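Local atomic coordinates of putative GGDEF domain protein (Pseudomonas aeruginosa, PDB entry 7E6G), a protein that probably makes the bacterial second messenger cyclic di-GMP by joining two molecules of GTP, with magnesium as cofactor. Residues 164-169 with 182-187; 102-107 with 176-181; 206-211 with 254-259. One frame throughout, in Å; residues are numbered along the deposited sequence.

Interaction 1 of 3, residues 164-169 with 182-187; sequences RAMESE and EEFLLL. With MG (magnesium ion), chain G; G2P (phosphomethylphosphonic acid guanylate ester), chain H.
A buried Met-aromatic contact ties helix 152-168 to strand 183-188 of the central sheet: M166, near the C-terminal end of the helix, reaches over the ring of F184, with L186 beside it. The helix supplies a single side chain, and the two strand residues that receive it are F184 and L186, two apart on the strand and therefore on the same side of it, both pointing toward the helix. The terminal methyl of M166 does most of the touching. CE sits over one face of the F184 ring, displaced toward its rim, so that M166 CE is 3.5 Å from F184 CG and 3.7 Å from the ring centroid. This is a CH-pi contact, since the line from methyl to centroid lies 20° off the ring normal. The sulfur stands farther back and approaches the ring obliquely, M166 SD lying 5.0 Å from the centroid of F184. A bend at the last torsion of M166 (chi3 -52°) folds CE over the phenyl group, while SD packs against L186 CD1 at 4.2 Å. F184 is also the last residue of GGEEF, the form that the GGDEF signature takes here at residues 180-184, and the same segment runs from the hydrophobic core to the metal site. At its other end E182 OE2 binds the magnesium ion at 2.0 Å. The nucleotide analogue G2P contributes its O2A and O3B at 2.4 and 2.5 Å from the metal, and D139 and the carbonyl of V140 complete the protein ligands. V203 and V207 of helix 193-208 add further apolar groups around M166, and L138 of the adjoining strand 134-140 meets it as well.

Interaction 2 of 3, residues 102-107 with 176-181; sequences IRDPLT and CGRWGG. With G2P (phosphomethylphosphonic acid guanylate ester), chain H.
The DxLT motif found at the start of GGDEF domains, here D104 to T107, meets R178, the arginine two residues ahead of the GGEEF signature, beside the guanine of the bound nucleotide analogue G2P. The loop after the long helix 27-102 is thereby connected to strand 175-178, one of the two outermost strands of the central sheet within the chain. D104 and R178 form a salt bridge whose hydrogen bond is nearly straight but weak: R178 NH1 lies 3.4 Å from D104 OD2, with an angle of 171° at the hydrogen. The carboxylate oxygen comes to the edge of the guanidinium, yet the two planes stand 86° apart, so the pair does not form the flat, two-pronged grip possible between these groups. D104 OD2 also closes an Asx motif by accepting from T107 N at 3.0 Å, a donor that arrives from above the carboxylate plane. The T107 hydroxyl donates to the same oxygen, which helps to fix how the carboxylate is turned. L106 CD2 rests obliquely against the guanidinium, 3.5 Å from R178 NH1. R178 itself starts with CG anti to its N (chi1 174°) and bends at chi2, which brings NE to the carbonyl of G180, with R178 NE donating to G180 O at 3.1 Å. G2P O6 also lies at the guanidinium edge, near its plane. R178 NH2 divides its hydrogen bonds between G181 O at 2.7 Å and guanine O6 of G2P at 2.8 Å.

Interaction 3 of 3, residues 206-211 with 254-259; sequences SVRTLA and GRDKCV. With G2P (phosphomethylphosphonic acid guanylate ester), chain H.
The closest pair of CA atoms, those of R208 and D256, is 8.8 Å apart, and D256 stands in the left-handed helical region of the loop leading to strand 258-260. The gap is spanned by a salt bridge at the protein surface, in which the arginine grips the carboxylate side-on with NE and NH2, one nitrogen to each oxygen. The two bonds are unequal in geometry. R208 NE meets D256 OD2 at 3.3 Å, almost straight, in the guanidinium plane and on the syn lone pair of the oxygen; R208 NH2 comes to D256 OD1 at 2.7 Å from above the carboxylate plane. The two planes are 36° apart, consistent with that difference. A bend at chi3 (-84°) turns the guanidinium of R208 so that this edge faces D256. Next to D256, R255 reaches into the nucleotide site instead: R255 NH2 donates to the terminal phosphate oxygen O3G of G2P at 3.1 Å and R255 NE to its O2G. The salt bridge thus links the C-terminal part of helix 193-208 to the loop between helix 236-252 and the edge strand 258-260, which runs parallel to strand 223-229.

How the interactions relate
All three contacts fall within the GGDEF domain and reach its five-stranded sheet. Interactions 1 and 2 have centres about 10 Å apart and alternate along the chain; they lie on neighbouring strands, 183-188 and 175-178, joined by a probable hydrogen bond from L185 N to G177 O. Interaction 3 follows both in sequence, its centre about 12 Å from interaction 1, which it touches where helices 152-168 and 193-208 pack, and about 19 Å from interaction 2, without touching it. Around one nucleotide, 176-181 meets the guanine, 182-187 supplies a magnesium ligand and 254-259 holds the terminal phosphate, so separate parts of the domain each contact a different portion of the ligand.

Interaction 1 of 3, residues 164-169 with 182-187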
loop_
_atom_site.group_PDB
_atom_site.type_symbol
_atom_site.label_atom_id
_atom_site.label_comp_id
_atom_site.label_asym_id
_atom_site.label_seq_id
_atom_site.Cartn_x
_atom_site.Cartn_y
_atom_site.Cartn_z
ATOM N N ARG A 164 -28.273 -23.282 -26.650
ATOM C CA ARG A 164 -27.523 -22.344 -27.481
ATOM C C ARG A 164 -28.466 -21.571 -28.388
ATOM O O ARG A 164 -28.399 -20.335 -28.476
ATOM C CB ARG A 164 -26.470 -23.084 -28.308
ATOM C CG ARG A 164 -25.122 -23.192 -27.629
ATOM C CD ARG A 164 -24.117 -23.957 -28.482
ATOM N NE ARG A 164 -23.257 -24.835 -27.678
ATOM C CZ ARG A 164 -22.622 -25.905 -28.163
ATOM N NH1 ARG A 164 -22.754 -26.228 -29.449
ATOM N NH2 ARG A 164 -21.859 -26.658 -27.369
ATOM N N ALA A 165 -29.387 -22.290 -29.037
ATOM C CA ALA A 165 -30.265 -21.663 -30.014
ATOM C C ALA A 165 -31.163 -20.635 -29.357
ATOM O O ALA A 165 -31.341 -19.532 -29.890
ATOM C CB ALA A 165 -31.104 -22.720 -30.729
ATOM N N MET A 166 -31.737 -20.972 -28.201
ATOM C CA MET A 166 -32.636 -20.030 -27.544
ATOM C C MET A 166 -31.880 -18.799 -27.071
ATOM O O MET A 166 -32.327 -17.668 -27.302
ATOM C CB MET A 166 -33.379 -20.708 -26.391
ATOM C CG MET A 166 -34.445 -21.669 -26.897
ATOM S SD MET A 166 -35.472 -22.382 -25.602
ATOM C CE MET A 166 -34.182 -22.988 -24.502
ATOM N N GLU A 167 -30.711 -18.991 -26.450
ATOM C CA GLU A 167 -29.931 -17.842 -26.005
ATOM C C GLU A 167 -29.533 -16.938 -27.166
ATOM O O GLU A 167 -29.392 -15.726 -26.981
ATOM C CB GLU A 167 -28.694 -18.308 -25.257
ATOM C CG GLU A 167 -29.006 -18.780 -23.881
ATOM C CD GLU A 167 -29.176 -17.633 -22.896
ATOM O OE1 GLU A 167 -28.345 -17.514 -21.969
ATOM O OE2 GLU A 167 -30.140 -16.846 -23.049
ATOM N N SER A 168 -29.357 -17.495 -28.365
ATOM C CA SER A 168 -28.943 -16.657 -29.485
ATOM C C SER A 168 -30.036 -15.720 -29.998
ATOM O O SER A 168 -29.710 -14.725 -30.647
ATOM C CB SER A 168 -28.450 -17.516 -30.641
ATOM O OG SER A 168 -27.656 -16.727 -31.519
ATOM N N GLU A 169 -31.313 -16.011 -29.758
ATOM C CA GLU A 169 -32.397 -15.150 -30.223
ATOM C C GLU A 169 -32.972 -14.266 -29.129
ATOM O O GLU A 169 -33.999 -13.622 -29.360
ATOM C CB GLU A 169 -33.545 -15.973 -30.823
ATOM C CG GLU A 169 -33.170 -16.848 -32.020
ATOM C CD GLU A 169 -32.703 -16.066 -33.242
ATOM O OE1 GLU A 169 -31.712 -16.532 -33.864
ATOM O OE2 GLU A 169 -33.325 -15.020 -33.582
ATOM N N GLU A 182 -36.316 -31.418 -19.247
ATOM C CA GLU A 182 -36.444 -30.964 -20.623
ATOM C C GLU A 182 -37.427 -29.801 -20.686
ATOM O O GLU A 182 -38.220 -29.673 -21.624
ATOM C CB GLU A 182 -36.871 -32.114 -21.543
ATOM C CG GLU A 182 -37.683 -33.208 -20.841
ATOM C CD GLU A 182 -39.182 -33.116 -21.143
ATOM O OE1 GLU A 182 -39.976 -32.896 -20.196
ATOM O OE2 GLU A 182 -39.569 -33.265 -22.326
ATOM N N GLU A 183 -37.399 -28.951 -19.666
ATOM C CA GLU A 183 -38.209 -27.745 -19.612
ATOM C C GLU A 183 -37.292 -26.542 -19.441
ATOM O O GLU A 183 -36.260 -26.623 -18.760
ATOM C CB GLU A 183 -39.219 -27.784 -18.466
ATOM C CG GLU A 183 -40.253 -28.872 -18.569
ATOM C CD GLU A 183 -40.772 -29.295 -17.202
ATOM O OE1 GLU A 183 -39.991 -29.865 -16.399
ATOM O OE2 GLU A 183 -41.960 -29.037 -16.916
ATOM N N PHE A 184 -37.678 -25.428 -20.054
ATOM C CA PHE A 184 -36.932 -24.185 -19.974
ATOM C C PHE A 184 -37.889 -23.052 -19.633
ATOM O O PHE A 184 -39.034 -23.029 -20.090
ATOM C CB PHE A 184 -36.211 -23.864 -21.293
ATOM C CG PHE A 184 -35.186 -24.893 -21.719
ATOM C CD1 PHE A 184 -35.558 -25.999 -22.473
ATOM C CD2 PHE A 184 -33.840 -24.729 -21.399
ATOM C CE1 PHE A 184 -34.627 -26.918 -22.880
ATOM C CE2 PHE A 184 -32.892 -25.661 -21.810
ATOM C CZ PHE A 184 -33.286 -26.757 -22.550
ATOM N N LEU A 185 -37.419 -22.109 -18.837
ATOM C CA LEU A 185 -38.208 -20.952 -18.453
ATOM C C LEU A 185 -37.531 -19.714 -19.011
ATOM O O LEU A 185 -36.380 -19.420 -18.670
ATOM C CB LEU A 185 -38.365 -20.859 -16.935
ATOM C CG LEU A 185 -39.344 -19.764 -16.514
ATOM C CD1 LEU A 185 -40.717 -19.956 -17.137
ATOM C CD2 LEU A 185 -39.468 -19.712 -14.999
ATOM N N LEU A 186 -38.229 -19.015 -19.892
ATOM C CA LEU A 186 -37.794 -17.738 -20.428
ATOM C C LEU A 186 -38.418 -16.641 -19.569
ATOM O O LEU A 186 -39.637 -16.630 -19.365
ATOM C CB LEU A 186 -38.224 -17.601 -21.892
ATOM C CG LEU A 186 -37.345 -18.179 -23.024
ATOM C CD1 LEU A 186 -36.799 -19.591 -22.741
ATOM C CD2 LEU A 186 -38.105 -18.183 -24.342
ATOM N N LEU A 187 -37.588 -15.751 -19.042
ATOM C CA LEU A 187 -38.042 -14.542 -18.376
ATOM C C LEU A 187 -37.651 -13.343 -19.231
ATOM O O LEU A 187 -36.457 -13.087 -19.463
ATOM C CB LEU A 187 -37.454 -14.422 -16.976
ATOM C CG LEU A 187 -37.767 -13.094 -16.284
ATOM C CD1 LEU A 187 -39.138 -13.107 -15.701
ATOM C CD2 LEU A 187 -36.759 -12.877 -15.182
HETATM MG MG MG G . -41.452 -33.360 -22.904
HETATM P PG G2P H . -44.169 -34.805 -24.309
HETATM O O1G G2P H . -44.113 -33.571 -23.878
HETATM O O2G G2P H . -44.070 -34.889 -25.603
HETATM O O3G G2P H . -45.148 -35.546 -23.790
HETATM O O3B G2P H . -42.882 -35.328 -23.669
HETATM P PB G2P H . -41.924 -36.572 -23.651
HETATM O O1B G2P H . -40.801 -36.022 -24.000
HETATM O O2B G2P H . -42.313 -37.617 -24.375
HETATM C C3A G2P H . -41.766 -37.246 -22.065
HETATM P PA G2P H . -41.522 -36.405 -20.680
HETATM O O1A G2P H . -42.652 -37.105 -20.273
HETATM O O2A G2P H . -41.590 -35.153 -21.386
HETATM O "O5'" G2P H . -40.245 -37.161 -20.704
HETATM C "C5'" G2P H . -38.987 -36.568 -21.006
HETATM C "C4'" G2P H . -37.841 -37.491 -20.733
HETATM O "O4'" G2P H . -36.924 -36.650 -20.316
HETATM C "C3'" G2P H . -38.061 -38.191 -19.501
HETATM O "O3'" G2P H . -38.135 -39.529 -19.805
HETATM C "C2'" G2P H . -36.842 -37.830 -18.750
HETATM O "O2'" G2P H . -36.251 -38.841 -18.045
HETATM C "C1'" G2P H . -35.982 -37.414 -19.798
HETATM N N9 G2P H . -34.920 -36.607 -19.330
HETATM C C8 G2P H . -35.093 -35.869 -18.285
HETATM N N7 G2P H . -34.014 -35.209 -18.012
HETATM C C5 G2P H . -33.143 -35.497 -18.876
HETATM C C6 G2P H . -31.915 -35.077 -19.045
HETATM O O6 G2P H . -31.370 -34.298 -18.331
HETATM N N1 G2P H . -31.192 -35.561 -20.104
HETATM C C2 G2P H . -31.771 -36.458 -20.920
HETATM N N2 G2P H . -31.107 -36.870 -21.867
HETATM N N3 G2P H . -33.014 -36.854 -20.696
HETATM C C4 G2P H . -33.711 -36.365 -19.705
#

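Interaction 2 of 3, residues 102-107 with 176-181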
loop_
_atom_site.group_PDB
_atom_site.type_symbol
_atom_site.label_atom_id
_atom_site.label_comp_id
_atom_site.label_asym_id
_atom_site.label_seq_id
_atom_site.Cartn_x
_atom_site.Cartn_y
_atom_site.Cartn_z
ATOM N N ILE A 102 -25.811 -21.413 -9.096
ATOM C CA ILE A 102 -26.779 -20.748 -9.966
ATOM C C ILE A 102 -26.701 -21.173 -11.422
ATOM O O ILE A 102 -27.581 -20.780 -12.203
ATOM C CB ILE A 102 -26.682 -19.207 -9.874
ATOM C CG1 ILE A 102 -25.284 -18.734 -10.290
ATOM C CG2 ILE A 102 -27.071 -18.726 -8.488
ATOM C CD1 ILE A 102 -25.280 -17.547 -11.155
ATOM N N ARG A 103 -25.699 -21.937 -11.836
ATOM C CA ARG A 103 -25.592 -22.340 -13.233
ATOM C C ARG A 103 -25.786 -23.840 -13.373
ATOM O O ARG A 103 -25.362 -24.620 -12.514
ATOM C CB ARG A 103 -24.261 -21.911 -13.862
ATOM C CG ARG A 103 -24.078 -20.388 -13.905
ATOM C CD ARG A 103 -23.395 -19.903 -15.185
ATOM N NE ARG A 103 -24.317 -19.231 -16.116
ATOM C CZ ARG A 103 -24.491 -17.908 -16.176
ATOM N NH1 ARG A 103 -23.816 -17.120 -15.346
ATOM N NH2 ARG A 103 -25.342 -17.373 -17.053
ATOM N N ASP A 104 -26.478 -24.221 -14.443
ATOM C CA ASP A 104 -26.805 -25.610 -14.706
ATOM C C ASP A 104 -25.615 -26.308 -15.350
ATOM O O ASP A 104 -25.138 -25.854 -16.398
ATOM C CB ASP A 104 -28.024 -25.694 -15.619
ATOM C CG ASP A 104 -28.244 -27.091 -16.177
ATOM O OD1 ASP A 104 -28.558 -28.015 -15.385
ATOM O OD2 ASP A 104 -28.097 -27.262 -17.412
ATOM N N PRO A 105 -25.124 -27.410 -14.781
ATOM C CA PRO A 105 -23.896 -28.039 -15.326
ATOM C C PRO A 105 -23.963 -28.415 -16.800
ATOM O O PRO A 105 -23.024 -28.119 -17.549
ATOM C CB PRO A 105 -23.728 -29.269 -14.430
ATOM C CG PRO A 105 -24.354 -28.844 -13.108
ATOM C CD PRO A 105 -25.523 -27.969 -13.476
ATOM N N LEU A 106 -25.043 -29.050 -17.258
ATOM C CA LEU A 106 -25.062 -29.553 -18.636
ATOM C C LEU A 106 -25.097 -28.421 -19.664
ATOM O O LEU A 106 -24.305 -28.414 -20.612
ATOM C CB LEU A 106 -26.253 -30.491 -18.852
ATOM C CG LEU A 106 -26.503 -30.835 -20.330
ATOM C CD1 LEU A 106 -25.374 -31.657 -20.885
ATOM C CD2 LEU A 106 -27.845 -31.518 -20.557
ATOM N N THR A 107 -26.032 -27.480 -19.520
ATOM C CA THR A 107 -26.319 -26.501 -20.566
ATOM C C THR A 107 -25.617 -25.168 -20.358
ATOM O O THR A 107 -25.594 -24.350 -21.284
ATOM C CB THR A 107 -27.835 -26.210 -20.660
ATOM O OG1 THR A 107 -28.316 -25.716 -19.396
ATOM C CG2 THR A 107 -28.630 -27.441 -21.081
ATOM N N CYS A 176 -32.790 -17.058 -19.977
ATOM C CA CYS A 176 -33.250 -18.393 -20.341
ATOM C C CYS A 176 -32.698 -19.405 -19.347
ATOM O O CYS A 176 -31.487 -19.639 -19.315
ATOM C CB CYS A 176 -32.824 -18.773 -21.756
ATOM S SG CYS A 176 -33.261 -20.502 -22.139
ATOM N N GLY A 177 -33.576 -20.029 -18.568
ATOM C CA GLY A 177 -33.160 -20.941 -17.525
ATOM C C GLY A 177 -33.604 -22.368 -17.776
ATOM O O GLY A 177 -34.650 -22.619 -18.386
ATOM N N ARG A 178 -32.784 -23.309 -17.306
ATOM C CA ARG A 178 -33.156 -24.715 -17.269
ATOM C C ARG A 178 -34.116 -24.942 -16.103
ATOM O O ARG A 178 -33.760 -24.720 -14.946
ATOM C CB ARG A 178 -31.908 -25.583 -17.144
ATOM C CG ARG A 178 -32.227 -27.057 -16.959
ATOM C CD ARG A 178 -31.301 -27.904 -17.763
ATOM N NE ARG A 178 -31.849 -29.224 -18.036
ATOM C CZ ARG A 178 -31.081 -30.302 -18.129
ATOM N NH1 ARG A 178 -29.769 -30.184 -17.958
ATOM N NH2 ARG A 178 -31.607 -31.491 -18.373
ATOM N N TRP A 179 -35.338 -25.361 -16.407
ATOM C CA TRP A 179 -36.385 -25.432 -15.396
ATOM C C TRP A 179 -36.641 -26.856 -14.930
ATOM O O TRP A 179 -37.170 -27.051 -13.832
ATOM C CB TRP A 179 -37.679 -24.814 -15.959
ATOM C CG TRP A 179 -38.828 -24.568 -14.991
ATOM C CD1 TRP A 179 -40.081 -25.148 -15.029
ATOM C CD2 TRP A 179 -38.852 -23.652 -13.888
ATOM N NE1 TRP A 179 -40.864 -24.660 -14.009
ATOM C CE2 TRP A 179 -40.136 -23.735 -13.299
ATOM C CE3 TRP A 179 -37.912 -22.773 -13.335
ATOM C CZ2 TRP A 179 -40.497 -22.972 -12.171
ATOM C CZ3 TRP A 179 -38.275 -22.008 -12.218
ATOM C CH2 TRP A 179 -39.556 -22.117 -11.651
ATOM N N GLY A 180 -36.260 -27.836 -15.737
ATOM C CA GLY A 180 -36.531 -29.231 -15.486
ATOM C C GLY A 180 -35.682 -30.079 -16.410
ATOM O O GLY A 180 -34.791 -29.579 -17.098
ATOM N N GLY A 181 -35.957 -31.377 -16.412
ATOM C CA GLY A 181 -35.195 -32.264 -17.271
ATOM C C GLY A 181 -35.157 -31.786 -18.709
ATOM O O GLY A 181 -34.095 -31.732 -19.335
HETATM P PG G2P H . -44.169 -34.805 -24.309
HETATM O O1G G2P H . -44.113 -33.571 -23.878
HETATM O O2G G2P H . -44.070 -34.889 -25.603
HETATM O O3G G2P H . -45.148 -35.546 -23.790
HETATM O O3B G2P H . -42.882 -35.328 -23.669
HETATM P PB G2P H . -41.924 -36.572 -23.651
HETATM O O1B G2P H . -40.801 -36.022 -24.000
HETATM O O2B G2P H . -42.313 -37.617 -24.375
HETATM C C3A G2P H . -41.766 -37.246 -22.065
HETATM P PA G2P H . -41.522 -36.405 -20.680
HETATM O O1A G2P H . -42.652 -37.105 -20.273
HETATM O O2A G2P H . -41.590 -35.153 -21.386
HETATM O "O5'" G2P H . -40.245 -37.161 -20.704
HETATM C "C5'" G2P H . -38.987 -36.568 -21.006
HETATM C "C4'" G2P H . -37.841 -37.491 -20.733
HETATM O "O4'" G2P H . -36.924 -36.650 -20.316
HETATM C "C3'" G2P H . -38.061 -38.191 -19.501
HETATM O "O3'" G2P H . -38.135 -39.529 -19.805
HETATM C "C2'" G2P H . -36.842 -37.830 -18.750
HETATM O "O2'" G2P H . -36.251 -38.841 -18.045
HETATM C "C1'" G2P H . -35.982 -37.414 -19.798
HETATM N N9 G2P H . -34.920 -36.607 -19.330
HETATM C C8 G2P H . -35.093 -35.869 -18.285
HETATM N N7 G2P H . -34.014 -35.209 -18.012
HETATM C C5 G2P H . -33.143 -35.497 -18.876
HETATM C C6 G2P H . -31.915 -35.077 -19.045
HETATM O O6 G2P H . -31.370 -34.298 -18.331
HETATM N N1 G2P H . -31.192 -35.561 -20.104
HETATM C C2 G2P H . -31.771 -36.458 -20.920
HETATM N N2 G2P H . -31.107 -36.870 -21.867
HETATM N N3 G2P H . -33.014 -36.854 -20.696
HETATM C C4 G2P H . -33.711 -36.365 -19.705
#

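Interaction 3 of 3, residues 206-211 with 254-259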
loop_
_atom_site.group_PDB
_atom_site.type_symbol
_atom_site.label_atom_id
_atom_site.label_comp_id
_atom_site.label_asym_id
_atom_site.label_seq_id
_atom_site.Cartn_x
_atom_site.Cartn_y
_atom_site.Cartn_z
ATOM N N SER A 206 -35.797 -20.691 -33.917
ATOM C CA SER A 206 -34.457 -21.148 -33.590
ATOM C C SER A 206 -34.464 -22.629 -33.248
ATOM O O SER A 206 -33.702 -23.417 -33.828
ATOM C CB SER A 206 -33.912 -20.323 -32.428
ATOM O OG SER A 206 -32.510 -20.211 -32.529
ATOM N N VAL A 207 -35.353 -23.029 -32.328
ATOM C CA VAL A 207 -35.432 -24.434 -31.931
ATOM C C VAL A 207 -35.859 -25.300 -33.111
ATOM O O VAL A 207 -35.259 -26.348 -33.380
ATOM C CB VAL A 207 -36.373 -24.606 -30.724
ATOM C CG1 VAL A 207 -36.578 -26.082 -30.396
ATOM C CG2 VAL A 207 -35.788 -23.908 -29.524
ATOM N N ARG A 208 -36.872 -24.861 -33.855
ATOM C CA ARG A 208 -37.400 -25.673 -34.945
ATOM C C ARG A 208 -36.322 -26.003 -35.978
ATOM O O ARG A 208 -36.203 -27.152 -36.413
ATOM C CB ARG A 208 -38.588 -24.955 -35.585
ATOM C CG ARG A 208 -39.519 -25.888 -36.352
ATOM C CD ARG A 208 -40.730 -25.158 -36.932
ATOM N NE ARG A 208 -41.811 -25.010 -35.961
ATOM C CZ ARG A 208 -42.118 -23.862 -35.353
ATOM N NH1 ARG A 208 -41.415 -22.763 -35.619
ATOM N NH2 ARG A 208 -43.119 -23.811 -34.475
ATOM N N THR A 209 -35.506 -25.030 -36.358
ATOM C CA THR A 209 -34.577 -25.262 -37.458
ATOM C C THR A 209 -33.290 -25.946 -37.015
ATOM O O THR A 209 -32.403 -26.179 -37.843
ATOM C CB THR A 209 -34.248 -23.941 -38.153
ATOM O OG1 THR A 209 -33.379 -23.184 -37.310
ATOM C CG2 THR A 209 -35.531 -23.148 -38.425
ATOM N N LEU A 210 -33.168 -26.249 -35.733
ATOM C CA LEU A 210 -32.009 -26.958 -35.223
ATOM C C LEU A 210 -31.898 -28.344 -35.849
ATOM O O LEU A 210 -32.899 -29.045 -36.039
ATOM C CB LEU A 210 -32.136 -27.092 -33.715
ATOM C CG LEU A 210 -30.921 -26.896 -32.844
ATOM C CD1 LEU A 210 -30.017 -25.809 -33.401
ATOM C CD2 LEU A 210 -31.477 -26.537 -31.487
ATOM N N ALA A 211 -30.669 -28.754 -36.139
ATOM C CA ALA A 211 -30.413 -30.105 -36.621
ATOM C C ALA A 211 -29.184 -30.590 -35.863
ATOM O O ALA A 211 -28.063 -30.166 -36.159
ATOM C CB ALA A 211 -30.205 -30.148 -38.132
ATOM N N GLY A 254 -51.975 -30.440 -29.260
ATOM C CA GLY A 254 -51.266 -31.018 -30.386
ATOM C C GLY A 254 -49.776 -30.782 -30.587
ATOM O O GLY A 254 -49.222 -31.275 -31.575
ATOM N N ARG A 255 -49.114 -30.031 -29.709
ATOM C CA ARG A 255 -47.652 -29.901 -29.760
ATOM C C ARG A 255 -47.115 -29.070 -30.931
ATOM O O ARG A 255 -47.835 -28.789 -31.889
ATOM C CB ARG A 255 -47.006 -31.292 -29.748
ATOM C CG ARG A 255 -47.389 -32.051 -28.479
ATOM C CD ARG A 255 -46.701 -33.397 -28.346
ATOM N NE ARG A 255 -46.787 -33.933 -26.981
ATOM C CZ ARG A 255 -47.851 -34.557 -26.468
ATOM N NH1 ARG A 255 -48.961 -34.716 -27.196
ATOM N NH2 ARG A 255 -47.803 -35.015 -25.216
ATOM N N ASP A 256 -45.849 -28.648 -30.841
ATOM C CA ASP A 256 -45.319 -27.558 -31.666
ATOM C C ASP A 256 -46.254 -26.353 -31.640
ATOM O O ASP A 256 -46.366 -25.613 -32.618
ATOM C CB ASP A 256 -45.063 -28.009 -33.106
ATOM C CG ASP A 256 -44.031 -27.135 -33.840
ATOM O OD1 ASP A 256 -43.455 -26.190 -33.222
ATOM O OD2 ASP A 256 -43.806 -27.419 -35.053
ATOM N N LYS A 257 -46.928 -26.151 -30.510
ATOM C CA LYS A 257 -47.890 -25.079 -30.324
ATOM C C LYS A 257 -47.374 -24.129 -29.254
ATOM O O LYS A 257 -46.511 -24.479 -28.444
ATOM C CB LYS A 257 -49.271 -25.621 -29.908
ATOM C CG LYS A 257 -50.324 -25.551 -30.985
ATOM C CD LYS A 257 -50.276 -26.778 -31.887
ATOM C CE LYS A 257 -51.053 -26.571 -33.192
ATOM N NZ LYS A 257 -52.493 -26.209 -32.944
ATOM N N CYS A 258 -47.931 -22.924 -29.247
ATOM C CA CYS A 258 -47.559 -21.906 -28.271
ATOM C C CYS A 258 -48.832 -21.161 -27.895
ATOM O O CYS A 258 -49.344 -20.366 -28.690
ATOM C CB CYS A 258 -46.509 -20.966 -28.839
ATOM S SG CYS A 258 -46.207 -19.527 -27.822
ATOM N N VAL A 259 -49.357 -21.418 -26.702
ATOM C CA VAL A 259 -50.605 -20.789 -26.291
ATOM C C VAL A 259 -50.314 -19.689 -25.275
ATOM O O VAL A 259 -49.445 -19.823 -24.404
ATOM C CB VAL A 259 -51.616 -21.809 -25.742
ATOM C CG1 VAL A 259 -51.627 -23.036 -26.594
ATOM C CG2 VAL A 259 -51.336 -22.119 -24.318
HETATM P PG G2P H . -44.169 -34.805 -24.309
HETATM O O1G G2P H . -44.113 -33.571 -23.878
HETATM O O2G G2P H . -44.070 -34.889 -25.603
HETATM O O3G G2P H . -45.148 -35.546 -23.790
HETATM O O3B G2P H . -42.882 -35.328 -23.669
HETATM P PB G2P H . -41.924 -36.572 -23.651
HETATM O O1B G2P H . -40.801 -36.022 -24.000
HETATM O O2B G2P H . -42.313 -37.617 -24.375
HETATM C C3A G2P H . -41.766 -37.246 -22.065
HETATM P PA G2P H . -41.522 -36.405 -20.680
HETATM O O1A G2P H . -42.652 -37.105 -20.273
HETATM O O2A G2P H . -41.590 -35.153 -21.386
HETATM O "O5'" G2P H . -40.245 -37.161 -20.704
HETATM C "C5'" G2P H . -38.987 -36.568 -21.006
HETATM C "C4'" G2P H . -37.841 -37.491 -20.733
HETATM O "O4'" G2P H . -36.924 -36.650 -20.316
HETATM C "C3'" G2P H . -38.061 -38.191 -19.501
HETATM O "O3'" G2P H . -38.135 -39.529 -19.805
HETATM C "C2'" G2P H . -36.842 -37.830 -18.750
HETATM O "O2'" G2P H . -36.251 -38.841 -18.045
HETATM C "C1'" G2P H . -35.982 -37.414 -19.798
HETATM N N9 G2P H . -34.920 -36.607 -19.330
HETATM C C8 G2P H . -35.093 -35.869 -18.285
HETATM N N7 G2P H . -34.014 -35.209 -18.012
HETATM C C5 G2P H . -33.143 -35.497 -18.876
HETATM C C6 G2P H . -31.915 -35.077 -19.045
HETATM O O6 G2P H . -31.370 -34.298 -18.331
HETATM N N1 G2P H . -31.192 -35.561 -20.104
HETATM C C2 G2P H . -31.771 -36.458 -20.920
HETATM N N2 G2P H . -31.107 -36.870 -21.867
HETATM N N3 G2P H . -33.014 -36.854 -20.696
HETATM C C4 G2P H . -33.711 -36.365 -19.705
#